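Side-chain contacts in transcription elongation factor SPT6 (Candida glabrata, PDB 3PJP), which binds the phosphorylated C-terminal repeat domain of RNA polymerase II through its tandem SH2 domain and probably acts as a histone H3-H4 chaperone during transcription elongation: residues Tyr12-Asn17 / Glu22-Ser27; Asn102-Asn107 / Gly145-Ile150. All coordinates share one frame; numbering follows the deposited sequence. Where two conformers were deposited one is given.

Overall arrangement
Contacts 1 and 2 lie in the tandem SH2 domain of Spt6, with centres about 25 Å apart and nearest atoms about 11 Å apart, so they do not touch. They come in series along the chain. Contact 1 is local: at the surface of the first mixed sheet it joins strand 13-14 to helix 18-25, both parts of a beta-alpha-beta unit that continues into strand 33-37. Contact 2 is long-range and buried. It brings the end of helix 86-105, which follows the first sheet in sequence, against strand 146-152 of the second sheet. One contact thus ties a helix to its own sheet, while the other helps join the two halves of the tandem.

Contact 1: residues Tyr12-Asn17 / Glu22-Ser27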
ATOM      1  N   TYR A  12       0.246  14.159 -16.860  1.00 21.65           N
ATOM      2  CA  TYR A  12       0.388  12.719 -16.677  1.00 20.72           C
ATOM      3  C   TYR A  12      -0.844  11.932 -17.099  1.00 27.32           C
ATOM      4  O   TYR A  12      -0.945  10.734 -16.802  1.00 24.01           O
ATOM      5  CB  TYR A  12       0.750  12.405 -15.214  1.00 21.28           C
ATOM      6  CG  TYR A  12       2.195  12.699 -14.881  1.00 25.74           C
ATOM      7  CD1 TYR A  12       3.179  11.745 -15.077  1.00 32.67           C
ATOM      8  CD2 TYR A  12       2.575  13.937 -14.381  1.00 27.51           C
ATOM      9  CE1 TYR A  12       4.502  12.011 -14.783  1.00 39.95           C
ATOM     10  CE2 TYR A  12       3.897  14.211 -14.084  1.00 32.89           C
ATOM     11  CZ  TYR A  12       4.854  13.243 -14.281  1.00 42.20           C
ATOM     12  OH  TYR A  12       6.171  13.513 -13.985  1.00 47.33           O
ATOM     13  N   TYR A  13      -1.785  12.592 -17.772  1.00 22.39           N
ATOM     14  CA  TYR A  13      -2.971  11.890 -18.270  1.00 23.38           C
ATOM     15  C   TYR A  13      -2.787  11.275 -19.651  1.00 26.78           C
ATOM     16  O   TYR A  13      -2.461  11.971 -20.613  1.00 29.72           O
ATOM     17  CB  TYR A  13      -4.212  12.784 -18.291  1.00 28.33           C
ATOM     18  CG  TYR A  13      -5.411  12.063 -18.855  1.00 25.45           C
ATOM     19  CD1 TYR A  13      -5.725  12.140 -20.207  1.00 35.18           C
ATOM     20  CD2 TYR A  13      -6.207  11.261 -18.045  1.00 27.56           C
ATOM     21  CE1 TYR A  13      -6.812  11.458 -20.733  1.00 35.07           C
ATOM     22  CE2 TYR A  13      -7.299  10.585 -18.562  1.00 29.36           C
ATOM     23  CZ  TYR A  13      -7.598  10.689 -19.908  1.00 35.72           C
ATOM     24  OH  TYR A  13      -8.683  10.015 -20.428  1.00 35.87           O
ATOM     25  N   PHE A  14      -3.011   9.965 -19.730  1.00 24.72           N
ATOM     26  CA  PHE A  14      -3.106   9.244 -21.001  1.00 26.14           C
ATOM     27  C   PHE A  14      -4.280   8.287 -20.924  1.00 27.57           C
ATOM     28  O   PHE A  14      -4.467   7.628 -19.894  1.00 24.83           O
ATOM     29  CB  PHE A  14      -1.844   8.427 -21.256  1.00 25.00           C
ATOM     30  CG  PHE A  14      -0.583   9.214 -21.129  1.00 25.66           C
ATOM     31  CD1 PHE A  14       0.104   9.253 -19.931  1.00 26.75           C
ATOM     32  CD2 PHE A  14      -0.082   9.919 -22.211  1.00 33.93           C
ATOM     33  CE1 PHE A  14       1.268   9.979 -19.800  1.00 32.68           C
ATOM     34  CE2 PHE A  14       1.085  10.657 -22.095  1.00 39.67           C
ATOM     35  CZ  PHE A  14       1.766  10.687 -20.888  1.00 34.78           C
ATOM     36  N   PRO A  15      -5.053   8.165 -22.017  1.00 24.36           N
ATOM     37  CA  PRO A  15      -6.222   7.269 -22.020  1.00 28.75           C
ATOM     38  C   PRO A  15      -5.860   5.783 -22.115  1.00 29.47           C
ATOM     39  O   PRO A  15      -6.481   5.058 -22.893  1.00 31.82           O
ATOM     40  CB  PRO A  15      -7.001   7.695 -23.278  1.00 35.89           C
ATOM     41  CG  PRO A  15      -6.257   8.865 -23.856  1.00 34.24           C
ATOM     42  CD  PRO A  15      -4.865   8.816 -23.321  1.00 30.88           C
ATOM     43  N   PHE A  16      -4.882   5.344 -21.318  1.00 25.97           N
ATOM     44  CA  PHE A  16      -4.500   3.941 -21.209  1.00 25.69           C
ATOM     45  C   PHE A  16      -5.562   3.155 -20.468  1.00 20.83           C
ATOM     46  O   PHE A  16      -6.321   3.709 -19.658  1.00 24.69           O
ATOM     47  CB  PHE A  16      -3.228   3.796 -20.361  1.00 28.08           C
ATOM     48  CG  PHE A  16      -1.968   4.241 -21.041  1.00 27.94           C
ATOM     49  CD1 PHE A  16      -1.785   4.047 -22.396  1.00 27.98           C
ATOM     50  CD2 PHE A  16      -0.951   4.828 -20.313  1.00 26.55           C
ATOM     51  CE1 PHE A  16      -0.617   4.448 -23.011  1.00 34.21           C
ATOM     52  CE2 PHE A  16       0.218   5.221 -20.917  1.00 27.99           C
ATOM     53  CZ  PHE A  16       0.387   5.034 -22.275  1.00 26.84           C
ATOM     54  N   ASN A  17      -5.593   1.851 -20.712  1.00 24.23           N
ATOM     55  CA  ASN A  17      -6.205   0.946 -19.762  1.00 29.94           C
ATOM     56  C   ASN A  17      -5.122   0.442 -18.809  1.00 29.72           C
ATOM     57  O   ASN A  17      -3.949   0.821 -18.922  1.00 23.49           O
ATOM     58  CB  ASN A  17      -6.919  -0.210 -20.466  1.00 29.92           C
ATOM     59  CG  ASN A  17      -5.983  -1.066 -21.301  1.00 27.74           C
ATOM     60  OD1 ASN A  17      -4.790  -1.188 -21.012  1.00 28.86           O
ATOM     61  ND2 ASN A  17      -6.532  -1.672 -22.347  1.00 29.04           N
ATOM     62  N   GLU A  22       0.687  -0.460 -17.095  1.00 20.46           N
ATOM     63  CA  GLU A  22       1.773  -1.239 -16.504  1.00 21.94           C
ATOM     64  C   GLU A  22       2.935  -1.375 -17.491  1.00 25.58           C
ATOM     65  O   GLU A  22       4.099  -1.220 -17.124  1.00 24.01           O
ATOM     66  CB  GLU A  22       1.283  -2.622 -16.062  1.00 25.77           C
ATOM     67  CG  GLU A  22       0.178  -2.583 -15.022  1.00 24.93           C
ATOM     68  CD  GLU A  22      -0.117  -3.950 -14.451  1.00 24.46           C
ATOM     69  OE1 GLU A  22       0.458  -4.936 -14.960  1.00 33.03           O
ATOM     70  OE2 GLU A  22      -0.914  -4.044 -13.495  1.00 26.95           O
ATOM     71  N   ASP A  23       2.618  -1.666 -18.747  1.00 27.24           N
ATOM     72  CA  ASP A  23       3.665  -1.754 -19.759  1.00 32.61           C
ATOM     73  C   ASP A  23       4.406  -0.426 -19.900  1.00 30.27           C
ATOM     74  O   ASP A  23       5.626  -0.404 -20.050  1.00 26.95           O
ATOM     75  CB  ASP A  23       3.101  -2.211 -21.105  1.00 31.59           C
ATOM     76  CG  ASP A  23       2.734  -3.686 -21.110  1.00 40.16           C
ATOM     77  OD1 ASP A  23       3.164  -4.413 -20.187  1.00 32.72           O
ATOM     78  OD2 ASP A  23       2.024  -4.117 -22.044  1.00 46.20           O
ATOM     79  N   TYR A  24       3.671   0.680 -19.837  1.00 27.65           N
ATOM     80  CA  TYR A  24       4.290   1.996 -19.949  1.00 27.61           C
ATOM     81  C   TYR A  24       5.217   2.297 -18.767  1.00 24.41           C
ATOM     82  O   TYR A  24       6.300   2.855 -18.949  1.00 24.70           O
ATOM     83  CB  TYR A  24       3.213   3.079 -20.095  1.00 23.39           C
ATOM     84  CG  TYR A  24       3.726   4.501 -20.149  1.00 23.83           C
ATOM     85  CD1 TYR A  24       4.124   5.070 -21.353  1.00 27.47           C
ATOM     86  CD2 TYR A  24       3.777   5.284 -19.001  1.00 21.57           C
ATOM     87  CE1 TYR A  24       4.578   6.379 -21.405  1.00 29.85           C
ATOM     88  CE2 TYR A  24       4.236   6.595 -19.041  1.00 25.62           C
ATOM     89  CZ  TYR A  24       4.637   7.134 -20.251  1.00 29.00           C
ATOM     90  OH  TYR A  24       5.088   8.436 -20.304  1.00 32.46           O
ATOM     91  N   LEU A  25       4.803   1.909 -17.555  1.00 22.48           N
ATOM     92  CA  LEU A  25       5.595   2.205 -16.372  1.00 21.84           C
ATOM     93  C   LEU A  25       6.676   1.182 -16.051  1.00 24.91           C
ATOM     94  O   LEU A  25       7.484   1.406 -15.151  1.00 28.42           O
ATOM     95  CB  LEU A  25       4.689   2.321 -15.150  1.00 19.38           C
ATOM     96  CG  LEU A  25       3.681   3.460 -15.103  1.00 20.98           C
ATOM     97  CD1 LEU A  25       2.731   3.218 -13.913  1.00 21.80           C
ATOM     98  CD2 LEU A  25       4.399   4.798 -14.979  1.00 25.42           C
ATOM     99  N   ARG A  26       6.693   0.061 -16.765  1.00 28.59           N
ATOM    100  CA  ARG A  26       7.554  -1.050 -16.368  1.00 27.55           C
ATOM    101  C   ARG A  26       9.027  -0.674 -16.218  1.00 31.66           C
ATOM    102  O   ARG A  26       9.715  -1.193 -15.343  1.00 37.63           O
ATOM    103  CB  ARG A  26       7.402  -2.248 -17.305  1.00 29.69           C
ATOM    104  CG  ARG A  26       8.088  -3.496 -16.776  1.00 33.23           C
ATOM    105  CD  ARG A  26       7.816  -4.689 -17.662  1.00 33.41           C
ATOM    106  NE  ARG A  26       6.416  -4.741 -18.063  1.00 33.53           N
ATOM    107  CZ  ARG A  26       5.437  -5.232 -17.313  1.00 32.71           C
ATOM    108  NH1 ARG A  26       5.701  -5.729 -16.108  1.00 31.84           N
ATOM    109  NH2 ARG A  26       4.192  -5.235 -17.774  1.00 33.84           N
ATOM    110  N   SER A  27       9.504   0.236 -17.057  1.00 32.24           N
ATOM    111  CA  SER A  27      10.909   0.623 -17.031  1.00 35.74           C
ATOM    112  C   SER A  27      11.158   1.871 -16.182  1.00 35.71           C
ATOM    113  O   SER A  27      12.293   2.330 -16.065  1.00 37.54           O
ATOM    114  CB  SER A  27      11.409   0.869 -18.455  1.00 40.73           C
ATOM    115  OG  SER A  27      10.834   2.054 -18.980  1.00 37.63           O
TER
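Tyr24 reaches out from the helix to meet Phe14 and Phe16, and the three rings form an aromatic cluster near the surface. Along the helix, Glu22 comes first and points away from the 12-17 segment; Glu22 OE2 is hydrogen-bonded to His58 NE2. Asp23 also takes no part across the contact, but Asp23 OD1 lies in the guanidinium plane of Arg26 and accepts a 2.7 Å hydrogen bond from its NH2, as part of a salt bridge.

Tyr24 carries the contact. CG stands opposite the backbone N (chi1 177°), which extends the ring from the helix towards the aromatic side chains. Phe16 brings its CE2 over one face of the tyrosine, 3.7 Å from Tyr24 CG. The two ring planes are obliquely inclined at 47° with centroids 5.3 Å apart. At the far end of the tyrosine, Tyr24 OH lies 4.1 Å from Phe14 CZ, and these rings too are oblique, at 45°. Phe14 also lends its CB to a face of the Phe16 ring, so the phenylalanines pack on each other as well as on Tyr24. A tyrosine suits this half-exposed place, since its ring can join apolar neighbours while it still carries a polar hydroxyl.

Leu25 is buried against Phe56, and Arg26 adds a salt bridge to Asp54. The contact packs the helix of the beta-alpha-beta crossover (strand 13-14, helix 18-25, strand 33-37) against its first strand and the turn after it: Phe14 and Tyr24 both rest on Val34, while Glu22 and Arg26 reach Phe56 on strand 55-64.

Contact 2: residues Asn102-Asn107 / Gly145-Ile150; sequences NELTSN and GWFYLI
Leu104 and Phe147 are the closest backbone positions, their CA atoms 9.3 Å apart, with a helix end on one side and an extended strand on the other. Ser106 N still bonds to Asn102 O in the helical pattern.

The gap is bridged by two side chains coming from opposite directions. With its CG anti to the backbone N (chi1 -171°), Leu104 extends towards the strand and sets its CD2 almost exactly over the Phe147 ring, 3.3 Å from the centroid and 6° off the normal: a close CH-pi contact in which the methyl approaches all six ring carbons. The branched leucine presents one methyl to the flat ring, while its CG lies 3.9 Å from Phe147 CE1. Thr105 offers CG2 to the ring edge, 4.3 Å from Phe147 CE1, while its OG1 is hydrogen-bonded to Arg30 NH1.

Both apolar side chains are buried. Leu104 also meets Phe137 and Phe147 meets Leu139, both on the adjacent strand 134-139, while the backbone of Phe147 is hydrogen-bonded to that of Val164 on strand 159-166; the end of helix 86-105 therefore packs against the second SH2 sheet.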
ATOM      1  N   ASN A 102       8.167   3.966   1.110  1.00 15.82           N
ATOM      2  CA  ASN A 102       9.599   4.053   1.356  1.00 19.18           C
ATOM      3  C   ASN A 102       9.943   3.970   2.839  1.00 17.92           C
ATOM      4  O   ASN A 102      10.961   3.381   3.205  1.00 19.50           O
ATOM      5  CB  ASN A 102      10.195   5.311   0.719  1.00 16.34           C
ATOM      6  CG  ASN A 102      10.380   5.166  -0.791  1.00 18.38           C
ATOM      7  OD1 ASN A 102      10.863   4.144  -1.270  1.00 20.12           O
ATOM      8  ND2 ASN A 102       9.977   6.180  -1.538  1.00 21.06           N
ATOM      9  N   GLU A 103       9.095   4.542   3.692  1.00 15.84           N
ATOM     10  CA  GLU A 103       9.296   4.442   5.146  1.00 13.60           C
ATOM     11  C   GLU A 103       9.347   2.978   5.582  1.00 18.64           C
ATOM     12  O   GLU A 103      10.241   2.571   6.330  1.00 20.49           O
ATOM     13  CB  GLU A 103       8.202   5.188   5.919  1.00 18.17           C
ATOM     14  CG  GLU A 103       8.492   5.350   7.406  1.00 22.03           C
ATOM     15  CD  GLU A 103       7.395   6.093   8.142  1.00 25.87           C
ATOM     16  OE1 GLU A 103       6.784   7.007   7.540  1.00 22.61           O
ATOM     17  OE2 GLU A 103       7.151   5.768   9.327  1.00 19.70           O
ATOM     18  N   LEU A 104       8.391   2.187   5.113  1.00 14.36           N
ATOM     19  CA  LEU A 104       8.376   0.770   5.484  1.00 17.95           C
ATOM     20  C   LEU A 104       9.528  -0.048   4.881  1.00 17.19           C
ATOM     21  O   LEU A 104      10.185  -0.800   5.602  1.00 17.95           O
ATOM     22  CB  LEU A 104       6.998   0.123   5.243  1.00 16.06           C
ATOM     23  CG  LEU A 104       6.791  -1.305   5.795  1.00 18.50           C
ATOM     24  CD1 LEU A 104       7.233  -1.405   7.242  1.00 20.69           C
ATOM     25  CD2 LEU A 104       5.336  -1.740   5.661  1.00 18.64           C
ATOM     26  N   THR A 105       9.795   0.097   3.586  1.00 15.63           N
ATOM     27  CA  THR A 105      10.850  -0.711   2.963  1.00 17.89           C
ATOM     28  C   THR A 105      12.253  -0.332   3.440  1.00 18.79           C
ATOM     29  O   THR A 105      13.186  -1.127   3.324  1.00 19.34           O
ATOM     30  CB  THR A 105      10.793  -0.695   1.414  1.00 18.80           C
ATOM     31  OG1 THR A 105      11.096   0.619   0.923  1.00 17.99           O
ATOM     32  CG2 THR A 105       9.410  -1.127   0.937  1.00 17.51           C
ATOM     33  N   SER A 106      12.396   0.878   3.977  1.00 16.95           N
ATOM     34  CA  SER A 106      13.689   1.334   4.479  0.50 20.53           C
ATOM     35  C   SER A 106      13.936   0.851   5.904  1.00 22.20           C
ATOM     36  O   SER A 106      15.031   1.016   6.443  1.00 23.18           O
ATOM     37  CB  SER A 106      13.775   2.862   4.437  0.50 18.64           C
ATOM     38  OG  SER A 106      12.861   3.449   5.344  0.50 20.90           O
ATOM     39  N   ASN A 107      12.922   0.250   6.511  1.00 18.22           N
ATOM     40  CA  ASN A 107      13.032  -0.150   7.909  1.00 22.55           C
ATOM     41  C   ASN A 107      13.934  -1.360   8.102  1.00 21.93           C
ATOM     42  O   ASN A 107      13.991  -2.243   7.245  1.00 21.37           O
ATOM     43  CB  ASN A 107      11.660  -0.427   8.503  1.00 21.51           C
ATOM     44  CG  ASN A 107      11.685  -0.418  10.019  1.00 22.28           C
ATOM     45  OD1 ASN A 107      11.822  -1.464  10.652  1.00 24.48           O
ATOM     46  ND2 ASN A 107      11.595   0.771  10.606  1.00 23.08           N
ATOM     47  N   GLY A 145       0.378  -3.403  -2.795  1.00 16.57           N
ATOM     48  CA  GLY A 145       0.008  -2.452  -1.771  1.00 14.46           C
ATOM     49  C   GLY A 145      -0.133  -3.077  -0.404  1.00 17.83           C
ATOM     50  O   GLY A 145      -0.299  -2.362   0.567  1.00 18.09           O
ATOM     51  N   TRP A 146      -0.068  -4.405  -0.334  1.00 16.51           N
ATOM     52  CA  TRP A 146      -0.113  -5.103   0.958  1.00 13.36           C
ATOM     53  C   TRP A 146       1.289  -5.529   1.355  1.00 14.26           C
ATOM     54  O   TRP A 146       2.167  -5.689   0.509  1.00 17.41           O
ATOM     55  CB  TRP A 146      -1.023  -6.334   0.909  1.00 12.92           C
ATOM     56  CG  TRP A 146      -2.495  -6.028   0.893  1.00 12.76           C
ATOM     57  CD1 TRP A 146      -3.264  -5.754  -0.197  1.00 12.49           C
ATOM     58  CD2 TRP A 146      -3.366  -5.990   2.019  1.00 13.40           C
ATOM     59  NE1 TRP A 146      -4.567  -5.540   0.180  1.00 15.99           N
ATOM     60  CE2 TRP A 146      -4.654  -5.685   1.541  1.00 13.44           C
ATOM     61  CE3 TRP A 146      -3.183  -6.185   3.390  1.00 12.62           C
ATOM     62  CZ2 TRP A 146      -5.753  -5.563   2.388  1.00 15.08           C
ATOM     63  CZ3 TRP A 146      -4.274  -6.050   4.231  1.00 17.33           C
ATOM     64  CH2 TRP A 146      -5.541  -5.739   3.727  1.00 14.98           C
ATOM     65  N   PHE A 147       1.472  -5.705   2.662  1.00 14.10           N
ATOM     66  CA  PHE A 147       2.687  -6.227   3.240  1.00 13.99           C
ATOM     67  C   PHE A 147       2.301  -7.433   4.095  1.00 15.98           C
ATOM     68  O   PHE A 147       1.182  -7.504   4.638  1.00 13.20           O
ATOM     69  CB  PHE A 147       3.341  -5.189   4.149  1.00 16.83           C
ATOM     70  CG  PHE A 147       3.905  -4.014   3.414  1.00 23.94           C
ATOM     71  CD1 PHE A 147       5.247  -3.977   3.076  1.00 22.76           C
ATOM     72  CD2 PHE A 147       3.097  -2.951   3.065  1.00 33.71           C
ATOM     73  CE1 PHE A 147       5.779  -2.892   2.395  1.00 23.81           C
ATOM     74  CE2 PHE A 147       3.620  -1.860   2.384  1.00 35.11           C
ATOM     75  CZ  PHE A 147       4.965  -1.839   2.050  1.00 22.33           C
ATOM     76  N   TYR A 148       3.226  -8.375   4.223  1.00 13.55           N
ATOM     77  CA  TYR A 148       3.088  -9.391   5.257  1.00 15.31           C
ATOM     78  C   TYR A 148       3.756  -8.918   6.538  1.00 16.60           C
ATOM     79  O   TYR A 148       4.751  -8.193   6.500  1.00 18.49           O
ATOM     80  CB  TYR A 148       3.727 -10.713   4.840  1.00 15.66           C
ATOM     81  CG  TYR A 148       3.197 -11.296   3.568  1.00 16.94           C
ATOM     82  CD1 TYR A 148       1.896 -11.775   3.484  1.00 17.13           C
ATOM     83  CD2 TYR A 148       4.008 -11.383   2.447  1.00 17.52           C
ATOM     84  CE1 TYR A 148       1.419 -12.326   2.303  1.00 20.25           C
ATOM     85  CE2 TYR A 148       3.545 -11.922   1.268  1.00 21.32           C
ATOM     86  CZ  TYR A 148       2.253 -12.396   1.196  1.00 22.81           C
ATOM     87  OH  TYR A 148       1.816 -12.941   0.003  1.00 22.12           O
ATOM     88  N   LEU A 149       3.182  -9.313   7.669  1.00 13.29           N
ATOM     89  CA  LEU A 149       3.807  -9.168   8.971  1.00 14.72           C
ATOM     90  C   LEU A 149       3.921 -10.583   9.516  1.00 14.80           C
ATOM     91  O   LEU A 149       2.923 -11.187   9.890  1.00 16.48           O
ATOM     92  CB  LEU A 149       2.933  -8.309   9.882  1.00 17.23           C
ATOM     93  CG  LEU A 149       3.192  -8.241  11.392  1.00 19.69           C
ATOM     94  CD1 LEU A 149       4.670  -8.134  11.747  1.00 22.97           C
ATOM     95  CD2 LEU A 149       2.429  -7.062  11.969  1.00 23.06           C
ATOM     96  N   ILE A 150       5.139 -11.113   9.518  1.00 12.94           N
ATOM     97  CA  ILE A 150       5.377 -12.521   9.840  1.00 12.08           C
ATOM     98  C   ILE A 150       6.175 -12.561  11.139  1.00 15.22           C
ATOM     99  O   ILE A 150       7.182 -11.860  11.276  1.00 16.85           O
ATOM    100  CB  ILE A 150       6.157 -13.218   8.721  1.00 14.11           C
ATOM    101  CG1 ILE A 150       5.528 -12.891   7.357  1.00 20.37           C
ATOM    102  CG2 ILE A 150       6.222 -14.735   8.960  1.00 14.99           C
ATOM    103  CD1 ILE A 150       6.230 -13.520   6.177  1.00 23.42           C
TER